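PDB 4P56: putative extracellular solute-binding protein from Bordetella bronchiseptica, which binds mandelate and, as a TRAP periplasmic solute-binding protein, probably delivers it to a membrane transporter. Local coordinates for residues V27-H39 with T62-H76. Residues are numbered along the deposited sequence; the frame is centred on the assembly and turned at random.
Sequences VELTLSSWLPPTH and TLRLLPKAVTNPAGH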
loop_
_atom_site.group_PDB
_atom_site.type_symbol
_atom_site.label_atom_id
_atom_site.label_comp_id
_atom_site.label_asym_id
_atom_site.label_seq_id
_atom_site.Cartn_x
_atom_site.Cartn_y
_atom_site.Cartn_z
ATOM N N VAL A 27 -25.536 -2.494 15.153
ATOM C CA VAL A 27 -24.812 -3.218 14.102
ATOM C C VAL A 27 -23.331 -3.379 14.422
ATOM O O VAL A 27 -22.594 -2.400 14.597
ATOM C CB VAL A 27 -24.929 -2.532 12.741
ATOM C CG1 VAL A 27 -24.049 -3.240 11.707
ATOM C CG2 VAL A 27 -26.368 -2.524 12.255
ATOM N N GLU A 28 -22.918 -4.634 14.484
ATOM C CA GLU A 28 -21.537 -5.007 14.677
ATOM C C GLU A 28 -21.000 -5.464 13.322
ATOM O O GLU A 28 -21.503 -6.406 12.732
ATOM C CB GLU A 28 -21.467 -6.136 15.704
ATOM C CG GLU A 28 -20.094 -6.390 16.228
ATOM C CD GLU A 28 -20.106 -7.290 17.446
ATOM O OE1 GLU A 28 -20.861 -8.280 17.451
ATOM O OE2 GLU A 28 -19.344 -7.019 18.394
ATOM N N LEU A 29 -19.999 -4.768 12.820
ATOM C CA LEU A 29 -19.421 -5.104 11.551
ATOM C C LEU A 29 -18.230 -6.022 11.766
ATOM O O LEU A 29 -17.285 -5.671 12.491
ATOM C CB LEU A 29 -18.997 -3.825 10.853
ATOM C CG LEU A 29 -20.148 -2.873 10.494
ATOM C CD1 LEU A 29 -19.587 -1.491 10.102
ATOM C CD2 LEU A 29 -20.991 -3.442 9.363
ATOM N N THR A 30 -18.223 -7.177 11.134
ATOM C CA THR A 30 -17.063 -8.026 11.290
ATOM C C THR A 30 -15.952 -7.531 10.352
ATOM O O THR A 30 -16.221 -7.060 9.237
ATOM C CB THR A 30 -17.380 -9.503 11.009
ATOM O OG1 THR A 30 -17.986 -9.648 9.711
ATOM C CG2 THR A 30 -18.338 -10.045 12.076
ATOM N N LEU A 31 -14.717 -7.661 10.827
ATOM C CA LEU A 31 -13.516 -7.231 10.142
ATOM C C LEU A 31 -12.533 -8.402 10.073
ATOM O O LEU A 31 -12.213 -8.988 11.092
ATOM C CB LEU A 31 -12.891 -6.073 10.924
ATOM C CG LEU A 31 -11.464 -5.711 10.555
ATOM C CD1 LEU A 31 -11.369 -5.154 9.132
ATOM C CD2 LEU A 31 -10.945 -4.693 11.590
ATOM N N SER A 32 -12.065 -8.766 8.880
ATOM C CA SER A 32 -10.994 -9.749 8.772
ATOM C C SER A 32 -9.698 -9.059 8.375
ATOM O O SER A 32 -9.698 -8.201 7.503
ATOM C CB SER A 32 -11.303 -10.837 7.733
ATOM O OG SER A 32 -10.304 -11.853 7.728
ATOM N N SER A 33 -8.604 -9.457 9.013
ATOM C CA SER A 33 -7.277 -8.957 8.661
ATOM C C SER A 33 -6.311 -10.075 8.265
ATOM O O SER A 33 -6.266 -11.134 8.915
ATOM C CB SER A 33 -6.690 -8.232 9.858
ATOM O OG SER A 33 -5.322 -7.996 9.631
ATOM N N TRP A 34 -5.541 -9.842 7.209
ATOM C CA TRP A 34 -4.545 -10.812 6.767
ATOM C C TRP A 34 -3.154 -10.402 7.264
ATOM O O TRP A 34 -2.156 -11.009 6.900
ATOM C CB TRP A 34 -4.570 -10.981 5.245
ATOM C CG TRP A 34 -4.697 -9.704 4.422
ATOM C CD1 TRP A 34 -5.852 -9.080 4.062
ATOM C CD2 TRP A 34 -3.630 -8.903 3.871
ATOM N NE1 TRP A 34 -5.584 -7.961 3.316
ATOM C CE2 TRP A 34 -4.224 -7.834 3.183
ATOM C CE3 TRP A 34 -2.235 -8.994 3.900
ATOM C CZ2 TRP A 34 -3.475 -6.842 2.528
ATOM C CZ3 TRP A 34 -1.491 -8.017 3.248
ATOM C CH2 TRP A 34 -2.109 -6.954 2.582
ATOM N N LEU A 35 -3.116 -9.364 8.110
ATOM C CA LEU A 35 -1.897 -8.954 8.821
ATOM C C LEU A 35 -2.008 -9.256 10.313
ATOM O O LEU A 35 -3.100 -9.274 10.854
ATOM C CB LEU A 35 -1.676 -7.466 8.641
ATOM C CG LEU A 35 -1.347 -7.056 7.201
ATOM C CD1 LEU A 35 -1.262 -5.523 7.057
ATOM C CD2 LEU A 35 -0.029 -7.717 6.764
ATOM N N PRO A 36 -0.871 -9.467 10.984
ATOM C CA PRO A 36 -0.893 -9.684 12.432
ATOM C C PRO A 36 -1.577 -8.514 13.120
ATOM O O PRO A 36 -1.492 -7.393 12.610
ATOM C CB PRO A 36 0.589 -9.686 12.812
ATOM C CG PRO A 36 1.318 -9.911 11.583
ATOM C CD PRO A 36 0.502 -9.379 10.462
ATOM N N PRO A 37 -2.211 -8.757 14.271
ATOM C CA PRO A 37 -2.944 -7.692 14.973
ATOM C C PRO A 37 -2.023 -6.602 15.514
ATOM O O PRO A 37 -2.485 -5.493 15.787
ATOM C CB PRO A 37 -3.625 -8.419 16.147
ATOM C CG PRO A 37 -3.383 -9.866 15.975
ATOM C CD PRO A 37 -2.251 -10.039 14.995
ATOM N N THR A 38 -0.740 -6.915 15.657
ATOM C CA THR A 38 0.242 -5.937 16.120
ATOM C C THR A 38 0.726 -5.005 14.976
ATOM O O THR A 38 1.347 -3.971 15.226
ATOM C CB THR A 38 1.437 -6.674 16.743
ATOM O OG1 THR A 38 1.799 -7.770 15.897
ATOM C CG2 THR A 38 1.059 -7.237 18.106
ATOM N N HIS A 39 0.442 -5.360 13.723
ATOM C CA HIS A 39 0.868 -4.523 12.595
ATOM C C HIS A 39 0.242 -3.128 12.623
ATOM O O HIS A 39 -0.884 -2.947 13.085
ATOM C CB HIS A 39 0.557 -5.190 11.251
ATOM C CG HIS A 39 1.247 -4.541 10.090
ATOM N ND1 HIS A 39 0.697 -3.491 9.395
ATOM C CD2 HIS A 39 2.459 -4.765 9.530
ATOM C CE1 HIS A 39 1.521 -3.121 8.429
ATOM N NE2 HIS A 39 2.602 -3.878 8.492
ATOM N N THR A 62 -20.226 -0.769 15.522
ATOM C CA THR A 62 -18.900 -1.147 15.992
ATOM C C THR A 62 -18.237 -2.090 14.994
ATOM O O THR A 62 -18.924 -2.688 14.134
ATOM C CB THR A 62 -19.005 -1.817 17.349
ATOM O OG1 THR A 62 -19.815 -2.982 17.216
ATOM C CG2 THR A 62 -19.667 -0.861 18.346
ATOM N N LEU A 63 -16.914 -2.181 15.086
ATOM C CA LEU A 63 -16.106 -3.081 14.256
ATOM C C LEU A 63 -15.586 -4.184 15.158
ATOM O O LEU A 63 -15.002 -3.903 16.210
ATOM C CB LEU A 63 -14.877 -2.383 13.713
ATOM C CG LEU A 63 -14.920 -1.280 12.688
ATOM C CD1 LEU A 63 -13.470 -0.979 12.336
ATOM C CD2 LEU A 63 -15.731 -1.718 11.483
ATOM N N ARG A 64 -15.792 -5.436 14.770
ATOM C CA ARG A 64 -15.270 -6.556 15.561
ATOM C C ARG A 64 -14.198 -7.235 14.741
ATOM O O ARG A 64 -14.486 -7.753 13.661
ATOM C CB ARG A 64 -16.396 -7.529 15.930
ATOM C CG ARG A 64 -15.939 -8.890 16.511
ATOM C CD ARG A 64 -17.019 -9.561 17.369
ATOM N NE ARG A 64 -18.314 -9.681 16.700
ATOM C CZ ARG A 64 -18.660 -10.662 15.865
ATOM N NH1 ARG A 64 -17.814 -11.652 15.593
ATOM N NH2 ARG A 64 -19.876 -10.673 15.317
ATOM N N LEU A 65 -12.965 -7.199 15.232
ATOM C CA LEU A 65 -11.853 -7.904 14.584
ATOM C C LEU A 65 -11.914 -9.405 14.820
ATOM O O LEU A 65 -11.863 -9.877 15.955
ATOM C CB LEU A 65 -10.513 -7.383 15.081
ATOM C CG LEU A 65 -9.255 -8.029 14.479
ATOM C CD1 LEU A 65 -9.147 -7.895 12.953
ATOM C CD2 LEU A 65 -8.001 -7.448 15.124
ATOM N N LEU A 66 -12.054 -10.154 13.739
ATOM C CA LEU A 66 -12.141 -11.607 13.839
ATOM C C LEU A 66 -10.761 -12.120 14.254
ATOM O O LEU A 66 -9.742 -11.559 13.856
ATOM C CB LEU A 66 -12.573 -12.191 12.462
ATOM C CG LEU A 66 -13.994 -11.809 12.032
ATOM C CD1 LEU A 66 -14.286 -12.186 10.563
ATOM C CD2 LEU A 66 -15.032 -12.482 12.947
ATOM N N PRO A 67 -10.721 -13.187 15.051
ATOM C CA PRO A 67 -9.454 -13.691 15.604
ATOM C C PRO A 67 -8.521 -14.348 14.562
ATOM O O PRO A 67 -7.339 -14.504 14.845
ATOM C CB PRO A 67 -9.916 -14.702 16.639
ATOM C CG PRO A 67 -11.251 -15.229 16.042
ATOM C CD PRO A 67 -11.876 -14.040 15.406
ATOM N N LYS A 68 -9.046 -14.739 13.407
ATOM C CA LYS A 68 -8.232 -15.330 12.335
ATOM C C LYS A 68 -8.601 -14.696 11.015
ATOM O O LYS A 68 -9.733 -14.221 10.823
ATOM C CB LYS A 68 -8.465 -16.844 12.198
ATOM C CG LYS A 68 -7.920 -17.681 13.315
ATOM C CD LYS A 68 -8.360 -19.143 13.166
ATOM C CE LYS A 68 -8.444 -19.830 14.527
ATOM N NZ LYS A 68 -8.709 -21.300 14.436
ATOM N N ALA A 69 -7.672 -14.713 10.062
ATOM C CA ALA A 69 -8.036 -14.319 8.695
ATOM C C ALA A 69 -9.066 -15.325 8.173
ATOM O O ALA A 69 -8.911 -16.515 8.406
ATOM C CB ALA A 69 -6.774 -14.290 7.784
ATOM N N VAL A 70 -10.130 -14.867 7.508
ATOM C CA VAL A 70 -11.162 -15.801 7.030
ATOM C C VAL A 70 -10.783 -16.473 5.711
ATOM O O VAL A 70 -11.406 -17.448 5.303
ATOM C CB VAL A 70 -12.539 -15.101 6.875
ATOM C CG1 VAL A 70 -12.965 -14.538 8.214
ATOM C CG2 VAL A 70 -12.474 -13.984 5.838
ATOM N N THR A 71 -9.779 -15.928 5.033
ATOM C CA THR A 71 -9.268 -16.537 3.803
ATOM C C THR A 71 -7.855 -16.026 3.548
ATOM O O THR A 71 -7.269 -15.402 4.422
ATOM C CB THR A 71 -10.151 -16.212 2.596
ATOM O OG1 THR A 71 -9.665 -16.912 1.446
ATOM C CG2 THR A 71 -10.178 -14.706 2.320
ATOM N N ASN A 72 -7.301 -16.292 2.369
ATOM C CA ASN A 72 -5.957 -15.797 2.044
ATOM C C ASN A 72 -5.999 -14.305 1.746
ATOM O O ASN A 72 -7.068 -13.738 1.573
ATOM C CB ASN A 72 -5.392 -16.546 0.837
ATOM C CG ASN A 72 -6.314 -16.483 -0.367
ATOM O OD1 ASN A 72 -6.391 -15.478 -1.046
ATOM N ND2 ASN A 72 -7.032 -17.573 -0.626
ATOM N N PRO A 73 -4.837 -13.653 1.667
ATOM C CA PRO A 73 -4.907 -12.181 1.506
ATOM C C PRO A 73 -5.675 -11.681 0.277
ATOM O O PRO A 73 -6.543 -10.802 0.383
ATOM C CB PRO A 73 -3.433 -11.768 1.462
ATOM C CG PRO A 73 -2.722 -12.866 2.276
ATOM C CD PRO A 73 -3.492 -14.129 2.041
ATOM N N ALA A 74 -5.392 -12.236 -0.894
ATOM C CA ALA A 74 -6.076 -11.781 -2.085
ATOM C C ALA A 74 -7.574 -12.092 -2.037
ATOM O O ALA A 74 -8.380 -11.335 -2.562
ATOM C CB ALA A 74 -5.446 -12.388 -3.309
ATOM N N GLY A 75 -7.939 -13.190 -1.358
ATOM C CA GLY A 75 -9.328 -13.605 -1.220
ATOM C C GLY A 75 -10.203 -12.666 -0.409
ATOM O O GLY A 75 -11.431 -12.798 -0.369
ATOM N N HIS A 76 -9.585 -11.702 0.244
ATOM C CA HIS A 76 -10.333 -10.801 1.107
ATOM C C HIS A 76 -11.311 -9.887 0.347
ATOM O O HIS A 76 -12.317 -9.478 0.908
ATOM C CB HIS A 76 -9.386 -9.990 2.013
ATOM C CG HIS A 76 -9.036 -10.697 3.299
ATOM N ND1 HIS A 76 -8.198 -11.787 3.348
ATOM C CD2 HIS A 76 -9.442 -10.471 4.574
ATOM C CE1 HIS A 76 -8.084 -12.195 4.607
ATOM N NE2 HIS A 76 -8.842 -11.427 5.365
HETATM O O HOH W 1 -22.687 -2.175 17.510
HETATM O O HOH W 2 -9.139 -11.417 11.131
#
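Strands 28-31 and 62-65 run parallel as the two strands of a beta-alpha-beta unit whose crossover is helix 40-56, and beyond strand 28-31 the chain reaches W34 and H39 of the mandelate pocket. L29 uses both its backbone groups on strand 62-65, its N giving to T62 O at 2.7 Å and its O receiving R64 N; L31 repeats this with R64 O and L66 N. L29, L31, L63 and L65 share one face, where L31 CD2 rests on L65 CD1; L31 and L63 also touch helix 40-56, so branched apolar chains suit this side. On the other, outward face E28 and R64 form a salt bridge. R64 bends at chi3 to bring NE within 3.0 Å of E28 OE1. The acceptor lies nearly in the guanidinium plane, but NE sits above the carboxylate, the two planes being 74° apart. T30 CG2 covers one guanidinium face.

Past the strands, S32 is small enough to let its OG, anti to the backbone N (chi1 -175°), receive V70 N. The same OG also hydrogen-bonds H76 NE2 at 2.8 Å. With ND1 donating to N72 O, the H76 imidazole is gripped at both nitrogens and its rotation fixed. W34 sets its CD1 edge over the centre of that ring in a T-shaped pair, planes at 62°, while P73 CB makes a CH-pi contact with one indole face. W34 NE1 bonds F89 O, consistent with the indole being held beside the bound (R)-mandelate. The whole is a beta-alpha-beta crossover whose first strand runs into a binding-site loop, as in the alpha/beta domains of periplasmic solute-binding proteins.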